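Local coordinates for UPF0045 protein MJ1052 (PDB 2EPI), which is of unknown function but belongs to the UPF0045 (thiamine-binding protein) family, and so possibly binds thiamine or a related small molecule, at the interface of chains A and B and the interface of chains A and C. Coordinates in Å, arbitrary orientation; residue numbers count along the deposited sequence, not the author numbering. Chains: chain A/B/C, UPF0045 protein MJ1052.

Contact 1: the interface of chains A and B. Residues chain A 8-10, 43, 48, 94; chain B 10, 43-45.
B:Met45 reaches over strand 6-16 of chain A, its chain bent at chi2 and chi3, which brings SD against A:Val8. Its CB lies 3.8 Å from A:Glu10 CB, while the side chains of B:Met45 and A:Val8 run past each other in opposite directions, with B:Met45 SD 3.8 Å from A:Val8 CG1. A:Val48 CG2 adds a looser wall beside B:Met45 CG, and A:Leu94 sets its methyl CD2 against the backbone of B:Ala44. A:Glu10 and B:Glu10 show how like groups can be brought together at a two-fold interface. Each CG is anti to its backbone N (chi1 -177° in chain A), which sends the extended side chains tip to tip, their carboxylate planes turned 54° apart. A:Glu10 OE2 and B:Glu10 OE2 lie 2.6 Å apart, a separation that would suit a proton shared between the acids, although no hydrogen is seen. A:Asn43 ND2 donates to A:Glu10 OE2 at 3.2 Å, nearly along the C-O axis of that oxygen, and a water joins A:Glu10 OE1 to B:Met45 O. The side chains of A:Asn43 and B:Asn43 cross at about a right angle with amide planes almost parallel, A:Asn43 ND2 facing B:Asn43 ND2 at 3.3 Å. B:Asn43 OD1 accepts from B:Met45 N at 2.8 Å, which steadies the turn bearing the methionine. An alanine in place of A:Glu10 would probably leave B:Glu10 without its opposing carboxylate and A:Asn43 ND2 without this acceptor. In the deposited assembly this methionine-lined seam and close-set pair of glutamates hold A and B together, probably within a two-fold dimer interface.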
loop_
_atom_site.group_PDB
_atom_site.type_symbol
_atom_site.label_atom_id
_atom_site.label_comp_id
_atom_site.label_asym_id
_atom_site.label_seq_id
_atom_site.Cartn_x
_atom_site.Cartn_y
_atom_site.Cartn_z
ATOM N N VAL A 8 -15.521 -2.611 1.342
ATOM C CA VAL A 8 -14.835 -3.185 0.187
ATOM C C VAL A 8 -13.370 -3.147 0.593
ATOM O O VAL A 8 -12.925 -2.190 1.227
ATOM C CB VAL A 8 -15.025 -2.342 -1.088
ATOM C CG1 VAL A 8 -14.293 -3.002 -2.255
ATOM C CG2 VAL A 8 -16.498 -2.214 -1.411
ATOM N N ALA A 9 -12.612 -4.177 0.245
ATOM C CA ALA A 9 -11.208 -4.195 0.635
ATOM C C ALA A 9 -10.346 -4.878 -0.408
ATOM O O ALA A 9 -10.855 -5.517 -1.323
ATOM C CB ALA A 9 -11.064 -4.915 1.959
ATOM N N GLU A 10 -9.035 -4.716 -0.276
ATOM C CA GLU A 10 -8.116 -5.379 -1.186
ATOM C C GLU A 10 -6.996 -5.975 -0.357
ATOM O O GLU A 10 -6.460 -5.330 0.546
ATOM C CB GLU A 10 -7.546 -4.417 -2.227
ATOM C CG GLU A 10 -6.642 -5.132 -3.236
ATOM C CD GLU A 10 -6.249 -4.260 -4.410
ATOM O OE1 GLU A 10 -5.847 -3.103 -4.179
ATOM O OE2 GLU A 10 -6.336 -4.741 -5.569
ATOM N N ASN A 43 -7.567 -10.076 -8.869
ATOM C CA ASN A 43 -6.974 -9.419 -10.019
ATOM C C ASN A 43 -5.493 -9.790 -10.032
ATOM O O ASN A 43 -5.031 -10.530 -9.163
ATOM C CB ASN A 43 -7.201 -7.897 -9.971
ATOM C CG ASN A 43 -6.591 -7.232 -8.751
ATOM O OD1 ASN A 43 -5.371 -7.122 -8.632
ATOM N ND2 ASN A 43 -7.447 -6.762 -7.844
ATOM N N VAL A 48 -9.778 -8.395 -4.291
ATOM C CA VAL A 48 -10.751 -7.453 -3.754
ATOM C C VAL A 48 -11.824 -8.267 -3.039
ATOM O O VAL A 48 -12.262 -9.303 -3.537
ATOM C CB VAL A 48 -11.392 -6.594 -4.880
ATOM C CG1 VAL A 48 -12.578 -5.801 -4.334
ATOM C CG2 VAL A 48 -10.350 -5.648 -5.448
ATOM N N LEU A 94 -17.749 -0.020 -9.136
ATOM C CA LEU A 94 -17.453 -0.200 -10.553
ATOM C C LEU A 94 -18.419 0.533 -11.475
ATOM O O LEU A 94 -18.005 1.084 -12.493
ATOM C CB LEU A 94 -17.429 -1.689 -10.903
ATOM C CG LEU A 94 -16.314 -2.502 -10.243
ATOM C CD1 LEU A 94 -16.390 -3.948 -10.711
ATOM C CD2 LEU A 94 -14.959 -1.897 -10.589
ATOM N N GLU B 10 -0.148 -1.705 -10.101
ATOM C CA GLU B 10 -1.480 -1.363 -9.645
ATOM C C GLU B 10 -1.373 0.063 -9.121
ATOM O O GLU B 10 -0.403 0.412 -8.441
ATOM C CB GLU B 10 -1.978 -2.294 -8.540
ATOM C CG GLU B 10 -3.423 -1.967 -8.160
ATOM C CD GLU B 10 -4.015 -2.940 -7.174
ATOM O OE1 GLU B 10 -3.329 -3.261 -6.183
ATOM O OE2 GLU B 10 -5.172 -3.377 -7.387
ATOM N N ASN B 43 -10.279 -2.327 -11.224
ATOM C CA ASN B 43 -11.034 -3.110 -10.255
ATOM C C ASN B 43 -11.607 -2.122 -9.233
ATOM O O ASN B 43 -11.359 -0.924 -9.332
ATOM C CB ASN B 43 -10.160 -4.190 -9.593
ATOM C CG ASN B 43 -8.971 -3.619 -8.853
ATOM O OD1 ASN B 43 -9.126 -2.940 -7.842
ATOM N ND2 ASN B 43 -7.769 -3.895 -9.357
ATOM N N ALA B 44 -12.372 -2.612 -8.263
ATOM C CA ALA B 44 -13.008 -1.733 -7.282
ATOM C C ALA B 44 -12.093 -0.986 -6.318
ATOM O O ALA B 44 -12.525 -0.027 -5.674
ATOM C CB ALA B 44 -14.060 -2.522 -6.495
ATOM N N MET B 45 -10.831 -1.401 -6.215
ATOM C CA MET B 45 -9.912 -0.748 -5.288
ATOM C C MET B 45 -8.695 -0.099 -5.952
ATOM O O MET B 45 -7.835 0.466 -5.278
ATOM C CB MET B 45 -9.456 -1.755 -4.225
ATOM C CG MET B 45 -10.563 -2.217 -3.267
ATOM S SD MET B 45 -11.205 -0.862 -2.263
ATOM C CE MET B 45 -9.815 -0.598 -1.129
HETATM O O HOH W 1 -5.313 -0.509 -5.207
#

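Contact 2: the interface of chains A and B. Residues chain A 20-21; chain B 83, 85-86.
This small patch of van der Waals contacts with a bridging water lies at the margin of the two-fold interface between chains A and B, where it may add to the pairing of two UPF0045 subunits in the deposited tetramer. A:Ala20 and A:Ser21, in the loop between strand 6-16 and helix 23-33, face a charged cluster at and just beyond the end of strand 73-83 of chain B. The methyl of A:Ala20 sits against the carboxylate of B:Asp85, A:Ala20 CB being 3.8 Å from B:Asp85 CG. B:Arg83 turns the NH2 of its guanidinium toward the backbone of A:Ala20, with the carbonyl O 3.3 Å away, near but not a hydrogen bond. Within chain B the arginine is held side-on by B:Asp85. B:Arg83 NE donates to B:Asp85 OD1 at 3.0 Å from above the carboxylate plane, whereas B:Arg83 NH2 forms a salt bridge with B:Asp85 OD2 at 2.7 Å, meeting it on the syn side. Both acceptors lie close to the guanidinium plane, so this two-point grip fixes the rotation of the group. B:Lys86, extended beyond CG, lays its CD over the rim of one guanidinium face and carries NZ to within 3.7 Å of A:Ser21 OG. A:Ser21 OG, anti to its backbone N (chi1 -175°), is 3.1 Å from a water oxygen, and the same water lies 3.2 Å from B:Arg83 NH1, linking the subunits.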
loop_
_atom_site.group_PDB
_atom_site.type_symbol
_atom_site.label_atom_id
_atom_site.label_comp_id
_atom_site.label_asym_id
_atom_site.label_seq_id
_atom_site.Cartn_x
_atom_site.Cartn_y
_atom_site.Cartn_z
ATOM N N ALA A 20 11.846 -18.984 -7.456
ATOM C CA ALA A 20 11.168 -17.992 -8.274
ATOM C C ALA A 20 9.759 -18.432 -8.658
ATOM O O ALA A 20 9.573 -19.147 -9.645
ATOM C CB ALA A 20 11.988 -17.716 -9.529
ATOM N N SER A 21 8.782 -17.990 -7.868
ATOM C CA SER A 21 7.361 -18.282 -8.065
ATOM C C SER A 21 6.678 -18.374 -6.704
ATOM O O SER A 21 7.172 -19.043 -5.798
ATOM C CB SER A 21 7.154 -19.598 -8.820
ATOM O OG SER A 21 5.780 -19.809 -9.098
ATOM N N ARG B 83 9.609 -9.307 -12.802
ATOM C CA ARG B 83 10.472 -10.471 -12.642
ATOM C C ARG B 83 11.224 -10.721 -13.942
ATOM O O ARG B 83 10.748 -10.353 -15.020
ATOM C CB ARG B 83 9.658 -11.710 -12.227
ATOM C CG ARG B 83 8.560 -12.137 -13.184
ATOM C CD ARG B 83 7.652 -13.190 -12.531
ATOM N NE ARG B 83 8.373 -14.416 -12.189
ATOM C CZ ARG B 83 7.828 -15.470 -11.584
ATOM N NH1 ARG B 83 6.547 -15.458 -11.239
ATOM N NH2 ARG B 83 8.563 -16.549 -11.333
ATOM N N ASP B 85 12.634 -13.965 -14.704
ATOM C CA ASP B 85 12.554 -15.370 -15.098
ATOM C C ASP B 85 11.307 -15.783 -15.875
ATOM O O ASP B 85 11.253 -16.882 -16.430
ATOM C CB ASP B 85 12.691 -16.254 -13.858
ATOM C CG ASP B 85 11.603 -15.994 -12.840
ATOM O OD1 ASP B 85 11.332 -14.807 -12.553
ATOM O OD2 ASP B 85 11.022 -16.972 -12.327
ATOM N N LYS B 86 10.304 -14.915 -15.912
ATOM C CA LYS B 86 9.070 -15.206 -16.631
ATOM C C LYS B 86 8.501 -13.904 -17.178
ATOM O O LYS B 86 8.849 -12.826 -16.698
ATOM C CB LYS B 86 8.056 -15.875 -15.700
ATOM C CG LYS B 86 8.510 -17.223 -15.156
ATOM C CD LYS B 86 7.489 -17.796 -14.189
ATOM C CE LYS B 86 7.974 -19.098 -13.577
ATOM N NZ LYS B 86 7.018 -19.619 -12.558
HETATM O O HOH W 2 4.392 -17.870 -11.100
#

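Contact 3: the interface of chains A and C. Residues chain A 78-81; chain C 74-77.
A:Lys79 lies across the edge of strand 73-83 of chain C, packing its aliphatic stem against C:Val75 and C:Ser77 where the same strand of chain A runs antiparallel to it. The lysine CG is anti to the backbone N (chi1 -178°), and a bend at chi3 (-67°) turns the outer part of the chain so that A:Lys79 CE comes 3.6 Å from C:Ser77 OG. Farther in, A:Lys79 CG lies 4.0 Å from the methyl CG1 of C:Val75, the two side chains meeting at a slant. C:Val75 thus divides its branches between two partners: CG1 serves the lysine stem, while CG2 sits against the carboxylate of A:Asp81, 3.9 Å from its CG. The valine thus lies between the lysine stem and the carboxylate, on the same face of the sheet. C:Ser76 contributes mainly through its backbone. Paired with A:Ile80, it exchanges two hydrogen bonds that join the edge strands, as the sheet appears to continue from one subunit into the next in this assembly. C:Ser76 N donates to A:Ile80 O at 2.9 Å. The bridges from A:Lys79 to C:Ser77 and from A:Asp81 to C:Val75 flank this pair in the same antiparallel register. In the opposite direction A:Ile80 N gives its hydrogen to C:Ser76 O over 2.7 Å, with an angle of 171° at the hydrogen.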
loop_
_atom_site.group_PDB
_atom_site.type_symbol
_atom_site.label_atom_id
_atom_site.label_comp_id
_atom_site.label_asym_id
_atom_site.label_seq_id
_atom_site.Cartn_x
_atom_site.Cartn_y
_atom_site.Cartn_z
ATOM N N LEU A 78 -3.622 -5.160 3.738
ATOM C CA LEU A 78 -5.077 -5.090 3.776
ATOM C C LEU A 78 -5.479 -3.626 3.650
ATOM O O LEU A 78 -4.977 -2.773 4.382
ATOM C CB LEU A 78 -5.624 -5.644 5.103
ATOM C CG LEU A 78 -7.120 -5.407 5.391
ATOM C CD1 LEU A 78 -7.984 -6.127 4.356
ATOM C CD2 LEU A 78 -7.456 -5.907 6.796
ATOM N N LYS A 79 -6.358 -3.326 2.704
ATOM C CA LYS A 79 -6.822 -1.956 2.543
ATOM C C LYS A 79 -8.335 -1.988 2.649
ATOM O O LYS A 79 -8.984 -2.787 1.982
ATOM C CB LYS A 79 -6.402 -1.394 1.186
ATOM C CG LYS A 79 -6.825 0.050 0.985
ATOM C CD LYS A 79 -6.297 0.611 -0.325
ATOM C CE LYS A 79 -4.785 0.736 -0.317
ATOM N NZ LYS A 79 -4.279 1.164 -1.657
ATOM N N ILE A 80 -8.886 -1.131 3.503
ATOM C CA ILE A 80 -10.328 -1.066 3.705
ATOM C C ILE A 80 -10.869 0.259 3.206
ATOM O O ILE A 80 -10.282 1.308 3.459
ATOM C CB ILE A 80 -10.698 -1.179 5.204
ATOM C CG1 ILE A 80 -10.183 -2.499 5.778
ATOM C CG2 ILE A 80 -12.207 -1.068 5.375
ATOM C CD1 ILE A 80 -10.681 -3.720 5.062
ATOM N N ASP A 81 -11.989 0.203 2.495
ATOM C CA ASP A 81 -12.638 1.404 1.979
ATOM C C ASP A 81 -14.066 1.332 2.503
ATOM O O ASP A 81 -14.849 0.493 2.063
ATOM C CB ASP A 81 -12.647 1.396 0.448
ATOM C CG ASP A 81 -13.100 2.722 -0.146
ATOM O OD1 ASP A 81 -13.886 3.440 0.509
ATOM O OD2 ASP A 81 -12.678 3.043 -1.278
ATOM N N VAL C 74 -13.689 6.596 4.775
ATOM C CA VAL C 74 -12.320 6.423 5.226
ATOM C C VAL C 74 -11.669 5.262 4.483
ATOM O O VAL C 74 -12.299 4.233 4.255
ATOM C CB VAL C 74 -12.260 6.120 6.746
ATOM C CG1 VAL C 74 -10.807 6.032 7.207
ATOM C CG2 VAL C 74 -12.999 7.198 7.529
ATOM N N VAL C 75 -10.414 5.451 4.087
ATOM C CA VAL C 75 -9.648 4.404 3.410
ATOM C C VAL C 75 -8.460 4.133 4.323
ATOM O O VAL C 75 -7.576 4.978 4.481
ATOM C CB VAL C 75 -9.135 4.856 2.027
ATOM C CG1 VAL C 75 -8.283 3.748 1.404
ATOM C CG2 VAL C 75 -10.307 5.182 1.120
ATOM N N SER C 76 -8.453 2.956 4.938
ATOM C CA SER C 76 -7.387 2.592 5.858
ATOM C C SER C 76 -6.561 1.437 5.330
ATOM O O SER C 76 -7.091 0.521 4.704
ATOM C CB SER C 76 -7.987 2.224 7.211
ATOM O OG SER C 76 -8.820 3.279 7.665
ATOM N N SER C 77 -5.262 1.493 5.597
ATOM C CA SER C 77 -4.329 0.465 5.145
ATOM C C SER C 77 -3.568 -0.157 6.310
ATOM O O SER C 77 -3.128 0.543 7.222
ATOM C CB SER C 77 -3.321 1.074 4.167
ATOM O OG SER C 77 -3.969 1.674 3.060
#

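Contacts 1 and 2 belong to the same two-fold A-B interface, their C-alpha centres about 25 Å apart, so subunit B is held at two separate patches. Contact 3 joins chain A to a different neighbour, C, yet its centre is only about 11 Å from that of contact 1 and about 30 Å from that of contact 2. Strand 73-83 serves both interfaces: residues 74-81 of the strand, in chains A and C, pair in contact 3, while its last residue, in chain B, belongs to contact 2. Chain A thus meets two partners at once, consistent with the deposited assembly of four copies.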